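Local coordinates for protein metallophosphoesterase (Clostridium thermocellum, PDB 4J6O) that probably removes 2',3'-phosphates from RNA ends as the manganese-binding, calcineurin-like phosphatase component of the bacterial Pnkp-Hen1 RNA repair system, at residues A[99-104]-A[136-141]; A[72-77]-A[123-128]; A[171-176]-A[192-197]; A[223-226]-A[231-234]. All coordinates share one frame; numbering follows the deposited sequence.

Contact 1: A[99-104]-A[136-141]; sequences KLLRKL and FIDGLV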
loop_
_atom_site.group_PDB
_atom_site.type_symbol
_atom_site.label_atom_id
_atom_site.label_comp_id
_atom_site.label_asym_id
_atom_site.label_seq_id
_atom_site.Cartn_x
_atom_site.Cartn_y
_atom_site.Cartn_z
ATOM N N LYS A 99 -0.736 -11.461 -4.357
ATOM C CA LYS A 99 -1.338 -12.343 -5.362
ATOM C C LYS A 99 -0.516 -12.287 -6.652
ATOM O O LYS A 99 -0.338 -13.300 -7.332
ATOM C CB LYS A 99 -2.770 -11.934 -5.641
ATOM C CG LYS A 99 -3.389 -12.634 -6.852
ATOM C CD LYS A 99 -4.911 -12.540 -6.788
ATOM C CE LYS A 99 -5.541 -13.087 -8.049
ATOM N NZ LYS A 99 -6.951 -12.633 -8.176
ATOM N N LEU A 100 -0.003 -11.106 -7.005
ATOM C CA LEU A 100 0.823 -11.006 -8.198
ATOM C C LEU A 100 2.066 -11.837 -8.032
ATOM O O LEU A 100 2.488 -12.511 -8.988
ATOM C CB LEU A 100 1.242 -9.555 -8.483
ATOM C CG LEU A 100 2.304 -9.378 -9.589
ATOM C CD1 LEU A 100 1.834 -9.804 -10.977
ATOM C CD2 LEU A 100 2.804 -7.904 -9.597
ATOM N N LEU A 101 2.669 -11.765 -6.839
ATOM C CA LEU A 101 3.869 -12.590 -6.558
ATOM C C LEU A 101 3.587 -14.083 -6.735
ATOM O O LEU A 101 4.389 -14.803 -7.368
ATOM C CB LEU A 101 4.445 -12.293 -5.169
ATOM C CG LEU A 101 5.598 -13.199 -4.712
ATOM C CD1 LEU A 101 6.720 -13.120 -5.678
ATOM C CD2 LEU A 101 6.071 -12.812 -3.345
ATOM N N ARG A 102 2.431 -14.544 -6.255
ATOM C CA ARG A 102 2.066 -15.966 -6.418
ATOM C C ARG A 102 1.922 -16.306 -7.893
ATOM O O ARG A 102 2.329 -17.374 -8.312
ATOM C CB ARG A 102 0.768 -16.263 -5.683
ATOM C CG ARG A 102 0.988 -16.244 -4.203
ATOM C CD ARG A 102 -0.283 -16.291 -3.398
ATOM N NE ARG A 102 0.066 -16.193 -1.985
ATOM C CZ ARG A 102 -0.749 -15.754 -1.038
ATOM N NH1 ARG A 102 -1.979 -15.362 -1.357
ATOM N NH2 ARG A 102 -0.326 -15.704 0.222
ATOM N N LYS A 103 1.369 -15.391 -8.688
ATOM C CA LYS A 103 1.174 -15.654 -10.113
ATOM C C LYS A 103 2.539 -15.694 -10.824
ATOM O O LYS A 103 2.834 -16.612 -11.587
ATOM C CB LYS A 103 0.239 -14.591 -10.720
ATOM C CG LYS A 103 0.114 -14.609 -12.243
ATOM C CD LYS A 103 -0.514 -15.919 -12.757
ATOM C CE LYS A 103 -0.596 -15.905 -14.266
ATOM N NZ LYS A 103 -1.217 -17.157 -14.782
ATOM N N LEU A 104 3.405 -14.719 -10.543
ATOM C CA LEU A 104 4.729 -14.744 -11.154
ATOM C C LEU A 104 5.534 -15.978 -10.705
ATOM O O LEU A 104 6.413 -16.421 -11.427
ATOM C CB LEU A 104 5.521 -13.456 -10.848
ATOM C CG LEU A 104 4.848 -12.166 -11.344
ATOM C CD1 LEU A 104 5.569 -10.935 -10.789
ATOM C CD2 LEU A 104 4.795 -12.116 -12.862
ATOM N N PHE A 136 11.420 -8.099 -4.737
ATOM C CA PHE A 136 10.897 -6.993 -3.980
ATOM C C PHE A 136 9.645 -7.370 -3.200
ATOM O O PHE A 136 9.522 -7.032 -2.030
ATOM C CB PHE A 136 10.570 -5.827 -4.898
ATOM C CG PHE A 136 9.870 -4.714 -4.212
ATOM C CD1 PHE A 136 10.563 -3.923 -3.315
ATOM C CD2 PHE A 136 8.548 -4.396 -4.518
ATOM C CE1 PHE A 136 9.953 -2.858 -2.696
ATOM C CE2 PHE A 136 7.930 -3.337 -3.892
ATOM C CZ PHE A 136 8.622 -2.581 -2.977
ATOM N N ILE A 137 8.709 -8.057 -3.838
ATOM C CA ILE A 137 7.465 -8.305 -3.175
ATOM C C ILE A 137 7.654 -9.354 -2.117
ATOM O O ILE A 137 7.008 -9.337 -1.075
ATOM C CB ILE A 137 6.374 -8.718 -4.177
ATOM C CG1 ILE A 137 6.066 -7.539 -5.108
ATOM C CG2 ILE A 137 5.123 -9.102 -3.478
ATOM C CD1 ILE A 137 5.020 -7.914 -6.148
ATOM N N ASP A 138 8.550 -10.308 -2.404
ATOM C CA ASP A 138 8.817 -11.371 -1.466
ATOM C C ASP A 138 9.454 -10.876 -0.180
ATOM O O ASP A 138 9.328 -11.495 0.861
ATOM C CB ASP A 138 9.697 -12.431 -2.126
ATOM C CG ASP A 138 9.771 -13.708 -1.309
ATOM O OD1 ASP A 138 8.729 -14.391 -1.235
ATOM O OD2 ASP A 138 10.851 -14.018 -0.743
ATOM N N GLY A 139 10.132 -9.741 -0.234
ATOM C CA GLY A 139 10.762 -9.261 0.982
ATOM C C GLY A 139 9.918 -8.288 1.774
ATOM O O GLY A 139 10.349 -7.795 2.827
ATOM N N LEU A 140 8.708 -7.990 1.297
ATOM C CA LEU A 140 7.861 -7.063 2.050
ATOM C C LEU A 140 7.365 -7.688 3.365
ATOM O O LEU A 140 6.899 -8.827 3.398
ATOM C CB LEU A 140 6.678 -6.577 1.204
ATOM C CG LEU A 140 7.058 -5.866 -0.091
ATOM C CD1 LEU A 140 5.792 -5.516 -0.913
ATOM C CD2 LEU A 140 7.886 -4.609 0.155
ATOM N N VAL A 141 7.523 -6.910 4.440
ATOM C CA VAL A 141 7.131 -7.218 5.810
ATOM C C VAL A 141 5.627 -6.905 5.996
ATOM O O VAL A 141 5.167 -5.905 5.439
ATOM C CB VAL A 141 7.975 -6.320 6.750
ATOM C CG1 VAL A 141 7.597 -6.518 8.193
ATOM C CG2 VAL A 141 9.490 -6.574 6.561
#
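Leu101, on helix 95-104, packs against the last turn of helix 127-138 through Ile137 and Asp138, and its side chain can be followed outward atom by atom. At the root, Leu101 CB rests on the branch methyl of Ile137, with CB to CG2 at 3.7 Å. The next carbon, CG, stands anti to the backbone N (chi1 174°), which carries the isobutyl fork on toward the facing helix. One prong, CD2, then does most of the touching: it lies 3.8 Å from Ile137 CG2 and reaches past it to the backbone of the next residue, with Leu101 CD2 to Asp138 CA at 3.6 Å. The same methyl runs close to the carboxylate, 3.7 Å from Asp138 OD1, a van der Waals contact, not a polar one. One residue earlier, Leu100 meets the other branch of Ile137, its CD2 standing 4.1 Å from CD1 of Ile137 where the two side chains cross at about a right angle. Ile137 is thus straddled, CG2 facing Leu101 and CD1 facing Leu100. Leu100 also packs on Leu115, Thr118 and Leu119 of helix 115-122. Between the two segments, which bury 189 Å² of surface, the contact is apolar packing without a hydrogen bond; nearby, a weak hydrogen bond from Lys134 to Leu104 O adds a polar link between the same helices. The Asp138 carboxylate lies at the exposed margin of an otherwise buried hydrocarbon patch.

Contact 2: A[72-77]-A[123-128]; sequences KITEVL and AKEPQE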
loop_
_atom_site.group_PDB
_atom_site.type_symbol
_atom_site.label_atom_id
_atom_site.label_comp_id
_atom_site.label_asym_id
_atom_site.label_seq_id
_atom_site.Cartn_x
_atom_site.Cartn_y
_atom_site.Cartn_z
ATOM N N LYS A 72 -0.261 2.636 -15.390
ATOM C CA LYS A 72 1.192 2.803 -15.357
ATOM C C LYS A 72 1.798 1.975 -14.226
ATOM O O LYS A 72 2.607 2.425 -13.437
ATOM C CB LYS A 72 1.573 4.297 -15.266
ATOM C CG LYS A 72 1.388 5.001 -16.590
ATOM C CD LYS A 72 1.881 6.430 -16.482
ATOM C CE LYS A 72 1.616 7.216 -17.781
ATOM N NZ LYS A 72 2.406 8.516 -17.715
ATOM N N ILE A 73 1.344 0.734 -14.121
ATOM C CA ILE A 73 1.807 -0.165 -13.078
ATOM C C ILE A 73 3.357 -0.387 -13.042
ATOM O O ILE A 73 3.950 -0.406 -11.967
ATOM C CB ILE A 73 1.076 -1.498 -13.239
ATOM C CG1 ILE A 73 -0.426 -1.240 -13.087
ATOM C CG2 ILE A 73 1.597 -2.498 -12.234
ATOM C CD1 ILE A 73 -1.364 -2.407 -13.612
ATOM N N THR A 74 4.023 -0.584 -14.189
ATOM C CA THR A 74 5.464 -0.837 -14.108
ATOM C C THR A 74 6.259 0.412 -13.692
ATOM O O THR A 74 7.242 0.290 -13.017
ATOM C CB THR A 74 6.090 -1.425 -15.402
ATOM O OG1 THR A 74 5.959 -0.485 -16.465
ATOM C CG2 THR A 74 5.396 -2.720 -15.791
ATOM N N GLU A 75 5.756 1.595 -14.051
ATOM C CA GLU A 75 6.400 2.831 -13.628
ATOM C C GLU A 75 6.238 3.004 -12.122
ATOM O O GLU A 75 7.201 3.395 -11.451
ATOM C CB GLU A 75 5.850 4.049 -14.366
ATOM C CG GLU A 75 6.202 4.079 -15.857
ATOM C CD GLU A 75 7.656 3.704 -16.149
ATOM O OE1 GLU A 75 8.574 4.388 -15.636
ATOM O OE2 GLU A 75 7.873 2.711 -16.886
ATOM N N VAL A 76 5.032 2.717 -11.601
ATOM C CA VAL A 76 4.857 2.731 -10.155
ATOM C C VAL A 76 5.864 1.778 -9.494
ATOM O O VAL A 76 6.499 2.099 -8.503
ATOM C CB VAL A 76 3.422 2.314 -9.733
ATOM C CG1 VAL A 76 3.319 2.134 -8.227
ATOM C CG2 VAL A 76 2.407 3.386 -10.193
ATOM N N LEU A 77 5.986 0.576 -10.043
ATOM C CA LEU A 77 6.885 -0.394 -9.440
ATOM C C LEU A 77 8.323 0.098 -9.461
ATOM O O LEU A 77 9.054 0.006 -8.454
ATOM C CB LEU A 77 6.789 -1.728 -10.188
ATOM C CG LEU A 77 5.594 -2.559 -9.750
ATOM C CD1 LEU A 77 5.372 -3.651 -10.787
ATOM C CD2 LEU A 77 5.829 -3.153 -8.385
ATOM N N ALA A 123 4.460 -7.619 -19.247
ATOM C CA ALA A 123 4.876 -8.332 -20.445
ATOM C C ALA A 123 5.798 -7.497 -21.322
ATOM O O ALA A 123 6.646 -8.032 -22.028
ATOM C CB ALA A 123 3.663 -8.765 -21.233
ATOM N N LYS A 124 5.623 -6.183 -21.280
ATOM C CA LYS A 124 6.451 -5.270 -22.060
ATOM C C LYS A 124 7.858 -5.021 -21.478
ATOM O O LYS A 124 8.648 -4.291 -22.067
ATOM C CB LYS A 124 5.720 -3.933 -22.225
ATOM C CG LYS A 124 4.296 -4.076 -22.725
ATOM C CD LYS A 124 3.559 -2.728 -22.749
ATOM C CE LYS A 124 2.131 -2.882 -23.288
ATOM N NZ LYS A 124 1.522 -1.574 -23.698
ATOM N N GLU A 125 8.165 -5.616 -20.328
ATOM C CA GLU A 125 9.431 -5.372 -19.631
ATOM C C GLU A 125 10.318 -6.583 -19.777
ATOM O O GLU A 125 9.810 -7.678 -20.009
ATOM C CB GLU A 125 9.181 -5.148 -18.138
ATOM C CG GLU A 125 8.338 -3.926 -17.812
ATOM C CD GLU A 125 9.117 -2.640 -18.021
ATOM O OE1 GLU A 125 8.481 -1.596 -18.270
ATOM O OE2 GLU A 125 10.363 -2.681 -17.938
ATOM N N PRO A 126 11.644 -6.398 -19.629
ATOM C CA PRO A 126 12.588 -7.521 -19.645
ATOM C C PRO A 126 12.442 -8.426 -18.438
ATOM O O PRO A 126 11.692 -8.128 -17.516
ATOM C CB PRO A 126 13.961 -6.833 -19.624
ATOM C CG PRO A 126 13.711 -5.501 -19.091
ATOM C CD PRO A 126 12.342 -5.108 -19.539
ATOM N N GLN A 127 13.182 -9.523 -18.444
ATOM C CA GLN A 127 13.000 -10.581 -17.464
ATOM C C GLN A 127 13.693 -10.281 -16.159
ATOM O O GLN A 127 13.184 -10.619 -15.093
ATOM C CB GLN A 127 13.559 -11.882 -18.015
ATOM C CG GLN A 127 13.394 -13.047 -17.075
ATOM C CD GLN A 127 11.938 -13.336 -16.784
ATOM O OE1 GLN A 127 11.086 -13.237 -17.670
ATOM N NE2 GLN A 127 11.642 -13.692 -15.540
ATOM N N GLU A 128 14.872 -9.673 -16.244
ATOM C CA GLU A 128 15.594 -9.285 -15.039
ATOM C C GLU A 128 14.763 -8.308 -14.184
ATOM O O GLU A 128 14.845 -8.341 -12.964
ATOM C CB GLU A 128 16.983 -8.709 -15.352
ATOM C CG GLU A 128 16.987 -7.413 -16.162
ATOM C CD GLU A 128 17.132 -7.642 -17.672
ATOM O OE1 GLU A 128 17.562 -6.697 -18.376
ATOM O OE2 GLU A 128 16.814 -8.752 -18.155
#
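Thr74 places its hydroxyl between the backbone N and the carbonyl carbon (chi1 63°), while Glu125 sends CG to the side of its own backbone N (chi1 -63°) and bends again at chi2, -73°. The two side chains approach from opposite directions, and the bend at chi2 brings OE1 to the threonine hydroxyl. The polar link that results is weak: Thr74 OG1 donates to Glu125 OE1 at 3.3 Å. Beside it is an apolar touch, Thr74 CG2 against Glu125 CG at 3.8 Å. In one of its two conformers Glu75 also brings a second carboxylate near this one, though that proximity is tentative. Lys78, one turn further along helix 73-86, forms a salt bridge to Glu125 OE1. The same oxygen of Glu125 is thus gripped by a lysine and touched by a hydroxyl, so the threonine bond is an addition to a stronger ionic one. In the fold, Thr74 sits in the first turn of helix 73-86 and also packs on Leu122 of helix 115-122, while Glu125 belongs to the short link joining helix 115-122 to helix 127-138, tying that turn to the start of helix 73-86.

Contact 3: A[171-176]-A[192-197]; sequences REFALY and YDWASD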
loop_
_atom_site.group_PDB
_atom_site.type_symbol
_atom_site.label_atom_id
_atom_site.label_comp_id
_atom_site.label_asym_id
_atom_site.label_seq_id
_atom_site.Cartn_x
_atom_site.Cartn_y
_atom_site.Cartn_z
ATOM N N ARG A 171 0.213 -11.933 9.372
ATOM C CA ARG A 171 0.442 -11.491 8.017
ATOM C C ARG A 171 -0.870 -11.578 7.203
ATOM O O ARG A 171 -1.204 -10.668 6.434
ATOM C CB ARG A 171 1.568 -12.281 7.360
ATOM C CG ARG A 171 1.678 -11.973 5.905
ATOM C CD ARG A 171 2.690 -12.853 5.195
ATOM N NE ARG A 171 3.253 -12.153 4.034
ATOM C CZ ARG A 171 3.040 -12.477 2.761
ATOM N NH1 ARG A 171 2.268 -13.529 2.424
ATOM N NH2 ARG A 171 3.626 -11.739 1.821
ATOM N N GLU A 172 -1.665 -12.617 7.440
ATOM C CA GLU A 172 -2.940 -12.671 6.734
ATOM C C GLU A 172 -3.853 -11.495 7.096
ATOM O O GLU A 172 -4.584 -10.946 6.232
ATOM C CB GLU A 172 -3.655 -14.012 7.040
ATOM C CG GLU A 172 -2.848 -15.187 6.635
ATOM C CD GLU A 172 -3.556 -16.519 6.977
ATOM O OE1 GLU A 172 -4.771 -16.495 7.303
ATOM O OE2 GLU A 172 -2.890 -17.577 6.925
ATOM N N PHE A 173 -3.830 -11.105 8.376
ATOM C CA PHE A 173 -4.610 -9.934 8.804
ATOM C C PHE A 173 -4.162 -8.669 8.047
ATOM O O PHE A 173 -4.997 -7.935 7.526
ATOM C CB PHE A 173 -4.505 -9.716 10.317
ATOM C CG PHE A 173 -5.519 -8.737 10.847
ATOM C CD1 PHE A 173 -5.320 -7.361 10.713
ATOM C CD2 PHE A 173 -6.702 -9.165 11.415
ATOM C CE1 PHE A 173 -6.268 -6.469 11.156
ATOM C CE2 PHE A 173 -7.668 -8.263 11.841
ATOM C CZ PHE A 173 -7.444 -6.905 11.739
ATOM N N ALA A 174 -2.852 -8.518 7.923
ATOM C CA ALA A 174 -2.328 -7.329 7.217
ATOM C C ALA A 174 -2.822 -7.255 5.777
ATOM O O ALA A 174 -3.012 -6.192 5.189
ATOM C CB ALA A 174 -0.791 -7.344 7.231
ATOM N N LEU A 175 -2.961 -8.409 5.153
ATOM C CA LEU A 175 -3.311 -8.441 3.761
ATOM C C LEU A 175 -4.804 -8.319 3.494
ATOM O O LEU A 175 -5.214 -7.689 2.523
ATOM C CB LEU A 175 -2.814 -9.742 3.126
ATOM C CG LEU A 175 -1.302 -9.957 3.077
ATOM C CD1 LEU A 175 -0.961 -11.340 2.561
ATOM C CD2 LEU A 175 -0.668 -8.927 2.143
ATOM N N TYR A 176 -5.615 -8.966 4.338
ATOM C CA TYR A 176 -7.036 -9.285 4.101
ATOM C C TYR A 176 -7.955 -8.852 5.269
ATOM O O TYR A 176 -9.172 -8.936 5.142
ATOM C CB TYR A 176 -7.221 -10.844 3.938
ATOM C CG TYR A 176 -6.313 -11.520 2.923
ATOM C CD1 TYR A 176 -6.392 -11.202 1.563
ATOM C CD2 TYR A 176 -5.375 -12.452 3.311
ATOM C CE1 TYR A 176 -5.541 -11.810 0.623
ATOM C CE2 TYR A 176 -4.523 -13.052 2.399
ATOM C CZ TYR A 176 -4.604 -12.734 1.057
ATOM O OH TYR A 176 -3.730 -13.366 0.180
ATOM N N TYR A 192 -14.760 -8.378 9.555
ATOM C CA TYR A 192 -14.824 -7.905 10.928
ATOM C C TYR A 192 -14.339 -6.449 10.969
ATOM O O TYR A 192 -13.273 -6.123 10.404
ATOM C CB TYR A 192 -13.904 -8.761 11.784
ATOM C CG TYR A 192 -13.685 -8.227 13.169
ATOM C CD1 TYR A 192 -14.740 -7.802 13.955
ATOM C CD2 TYR A 192 -12.391 -8.129 13.680
ATOM C CE1 TYR A 192 -14.509 -7.296 15.231
ATOM C CE2 TYR A 192 -12.153 -7.652 14.943
ATOM C CZ TYR A 192 -13.196 -7.203 15.696
ATOM O OH TYR A 192 -12.942 -6.719 16.955
ATOM N N ASP A 193 -15.150 -5.592 11.599
ATOM C CA ASP A 193 -14.832 -4.156 11.706
ATOM C C ASP A 193 -13.929 -3.966 12.912
ATOM O O ASP A 193 -14.384 -3.579 13.996
ATOM C CB ASP A 193 -16.115 -3.405 11.953
ATOM C CG ASP A 193 -15.902 -1.912 12.061
ATOM O OD1 ASP A 193 -14.730 -1.444 12.072
ATOM O OD2 ASP A 193 -16.922 -1.236 12.163
ATOM N N TRP A 194 -12.656 -4.272 12.732
ATOM C CA TRP A 194 -11.721 -4.273 13.829
ATOM C C TRP A 194 -11.492 -2.844 14.334
ATOM O O TRP A 194 -11.181 -2.622 15.516
ATOM C CB TRP A 194 -10.420 -4.906 13.347
ATOM C CG TRP A 194 -9.673 -4.023 12.366
ATOM C CD1 TRP A 194 -9.821 -4.002 11.012
ATOM C CD2 TRP A 194 -8.713 -2.988 12.677
ATOM N NE1 TRP A 194 -9.023 -3.048 10.462
ATOM C CE2 TRP A 194 -8.320 -2.409 11.449
ATOM C CE3 TRP A 194 -8.161 -2.503 13.861
ATOM C CZ2 TRP A 194 -7.406 -1.333 11.360
ATOM C CZ3 TRP A 194 -7.237 -1.419 13.778
ATOM C CH2 TRP A 194 -6.856 -0.878 12.539
ATOM N N ALA A 195 -11.611 -1.872 13.432
ATOM C CA ALA A 195 -11.268 -0.504 13.841
ATOM C C ALA A 195 -12.257 0.028 14.894
ATOM O O ALA A 195 -11.886 0.788 15.794
ATOM C CB ALA A 195 -11.197 0.430 12.626
ATOM N N SER A 196 -13.512 -0.392 14.801
ATOM C CA SER A 196 -14.475 0.007 15.831
ATOM C C SER A 196 -14.129 -0.490 17.225
ATOM O O SER A 196 -14.399 0.195 18.216
ATOM C CB SER A 196 -15.891 -0.380 15.454
ATOM O OG SER A 196 -16.309 0.467 14.406
ATOM N N ASP A 197 -13.512 -1.662 17.306
ATOM C CA ASP A 197 -13.203 -2.240 18.593
ATOM C C ASP A 197 -11.799 -1.898 19.040
ATOM O O ASP A 197 -11.369 -2.357 20.091
ATOM C CB ASP A 197 -13.332 -3.760 18.528
ATOM C CG ASP A 197 -14.775 -4.227 18.391
ATOM O OD1 ASP A 197 -15.704 -3.461 18.751
ATOM O OD2 ASP A 197 -14.966 -5.371 17.916
#
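Phe173 and Trp194 meet as a T-shaped pair, the phenyl edge pointing at one face of the indole. The tip does the touching: Phe173 CZ lies 3.7 Å from Trp194 CG and 3.8 Å from Trp194 CD1, over the five-membered ring, and the planes of the two rings stand at 77°. CB of Trp194 falls in the plane of the phenyl ring, at its edge. On the other face of the indole, Ala195 CB sits 4.1 Å above the plane over its centre, so the ring is held between a phenyl edge and a methyl. Trp194 adopts chi1 70°, its CG lodged between backbone N and carbonyl carbon, and this turns the indole toward helix 168-176. Further out, the turn that carries the tryptophan is braced by its own polar bonds. Asp193 OD1 accepts from the backbone N of Ser196, and Asp193 OD2 receives the Ser196 hydroxyl at 2.9 Å; both donors approach from above the carboxylate plane. Tyr192 OH donates to Asp197 OD2 at 2.6 Å on its anti lone pair, bridging residues 192 and 197 across the turn. Tyr206, from strand 203-206, adds a second edge-to-face ring to Trp194. The arrangement is an aromatic cluster that joins helix 168-176 to strands 203-206 and 220-222 of the six-stranded mixed sheet of the calcineurin-like fold, presented by a loop containing an Asx motif.

Contact 4: A[223-226]-A[231-234]; sequences IDTG and GKLT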
loop_
_atom_site.group_PDB
_atom_site.type_symbol
_atom_site.label_atom_id
_atom_site.label_comp_id
_atom_site.label_asym_id
_atom_site.label_seq_id
_atom_site.Cartn_x
_atom_site.Cartn_y
_atom_site.Cartn_z
ATOM N N ILE A 223 -6.779 5.448 4.734
ATOM C CA ILE A 223 -6.499 6.500 3.742
ATOM C C ILE A 223 -6.575 6.036 2.271
ATOM O O ILE A 223 -6.070 6.706 1.364
ATOM C CB ILE A 223 -5.111 7.152 3.996
ATOM C CG1 ILE A 223 -3.975 6.154 3.822
ATOM C CG2 ILE A 223 -5.073 7.827 5.388
ATOM C CD1 ILE A 223 -2.573 6.878 3.797
ATOM N N ASP A 224 -7.218 4.887 2.027
ATOM C CA ASP A 224 -7.477 4.513 0.630
ATOM C C ASP A 224 -8.700 5.230 0.089
ATOM O O ASP A 224 -9.824 4.763 0.314
ATOM C CB ASP A 224 -7.690 2.993 0.522
ATOM C CG ASP A 224 -7.926 2.539 -0.911
ATOM O OD1 ASP A 224 -7.852 3.399 -1.797
ATOM O OD2 ASP A 224 -8.150 1.310 -1.144
ATOM N N THR A 225 -8.461 6.335 -0.621
ATOM C CA THR A 225 -9.529 7.184 -1.150
ATOM C C THR A 225 -9.770 6.864 -2.608
ATOM O O THR A 225 -10.317 7.682 -3.339
ATOM C CB THR A 225 -9.176 8.655 -0.907
ATOM O OG1 THR A 225 -7.783 8.889 -1.194
ATOM C CG2 THR A 225 -9.432 8.946 0.574
ATOM N N GLY A 226 -9.403 5.646 -3.017
ATOM C CA GLY A 226 -9.795 5.087 -4.303
ATOM C C GLY A 226 -9.340 5.853 -5.529
ATOM O O GLY A 226 -10.095 6.067 -6.481
ATOM N N GLY A 231 -11.225 8.522 -7.679
ATOM C CA GLY A 231 -11.250 9.254 -6.421
ATOM C C GLY A 231 -10.023 10.112 -6.279
ATOM O O GLY A 231 -9.789 11.021 -7.096
ATOM N N LYS A 232 -9.203 9.823 -5.268
ATOM C CA LYS A 232 -7.993 10.613 -5.066
ATOM C C LYS A 232 -6.961 9.759 -4.372
ATOM O O LYS A 232 -7.298 8.744 -3.759
ATOM C CB LYS A 232 -8.252 11.870 -4.284
ATOM C CG LYS A 232 -8.815 11.732 -2.932
ATOM C CD LYS A 232 -9.571 13.087 -2.596
ATOM C CE LYS A 232 -10.395 12.929 -1.336
ATOM N NZ LYS A 232 -10.783 14.310 -0.892
ATOM N N LEU A 233 -5.717 10.170 -4.514
ATOM C CA LEU A 233 -4.609 9.493 -3.855
ATOM C C LEU A 233 -4.242 10.363 -2.658
ATOM O O LEU A 233 -3.991 11.584 -2.822
ATOM C CB LEU A 233 -3.423 9.375 -4.785
ATOM C CG LEU A 233 -2.283 8.521 -4.263
ATOM C CD1 LEU A 233 -2.762 7.055 -4.142
ATOM C CD2 LEU A 233 -1.032 8.588 -5.201
ATOM N N THR A 234 -4.243 9.740 -1.482
ATOM C CA THR A 234 -4.039 10.443 -0.223
ATOM C C THR A 234 -2.702 10.092 0.429
ATOM O O THR A 234 -2.316 8.872 0.498
ATOM C CB THR A 234 -5.205 10.125 0.758
ATOM O OG1 THR A 234 -6.398 10.692 0.213
ATOM C CG2 THR A 234 -4.914 10.704 2.136
HETATM O O HOH W 1 -4.941 6.937 -1.207
#
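Gly231 opens the contact by giving its N-H to Gly226 O at 3.0 Å, closing the short loop between the two segments. Its CA also leans on Thr225 O through a CA-H...O contact, and the glycine, with no side-chain carbon on CA, lets the carbonyl oxygens of Thr225 and Gly226 come in close. Next, Lys232 N donates to Thr225 O at 3.1 Å, almost straight at 166°. Lys232 O is the partner of the hydroxyl of Thr225, whose OG1 donates to it at 2.6 Å, approaching from above the carbonyl plane. Thr225 reaches it because OG1 lies between its backbone N and carbonyl carbon, chi1 42°. The amine of Lys232 goes elsewhere, to a salt bridge with Glu213. Leu233 turns away and packs on helix 24-33. Thr234 then returns to the contact: its OG1 lies 2.7 Å from Thr225 OG1, the two side chains crossing at about a right angle, and its CG2 touches Ile223 CB at 4.0 Å. A water joins the backbones where they part, donating to Ile223 O at 2.8 Å and accepting from Thr234 N. Within the first segment, Asp224 OD1 takes the N-H of Gly226 in an Asx turn. The whole is a tight connection from strand 220-222 of one sheet to strand 232-238 of the other, beside the manganese site of this calcineurin-like fold.

The manganese ion is bound by Asp19, His21 and Asp65. Of the contacts with a measured distance to the metal, contact 4 is nearest, Gly226 lying about 8 Å from it, whereas the side chains of Leu100 in contact 1 and Trp194 in contact 3 are about 12 and 14 Å away. Contacts 1 and 2 share helix 127-138, one at its end and one at its start, with centres 14 Å apart. Contacts 1 and 3 touch directly: Arg102 NH1 lies 3.1 Å from Tyr176 OH in one of the two conformers of the tyrosine, a probable hydrogen bond. Contacts 2 and 3 sit on opposite sides of the chain's centre, 31 Å apart between centres.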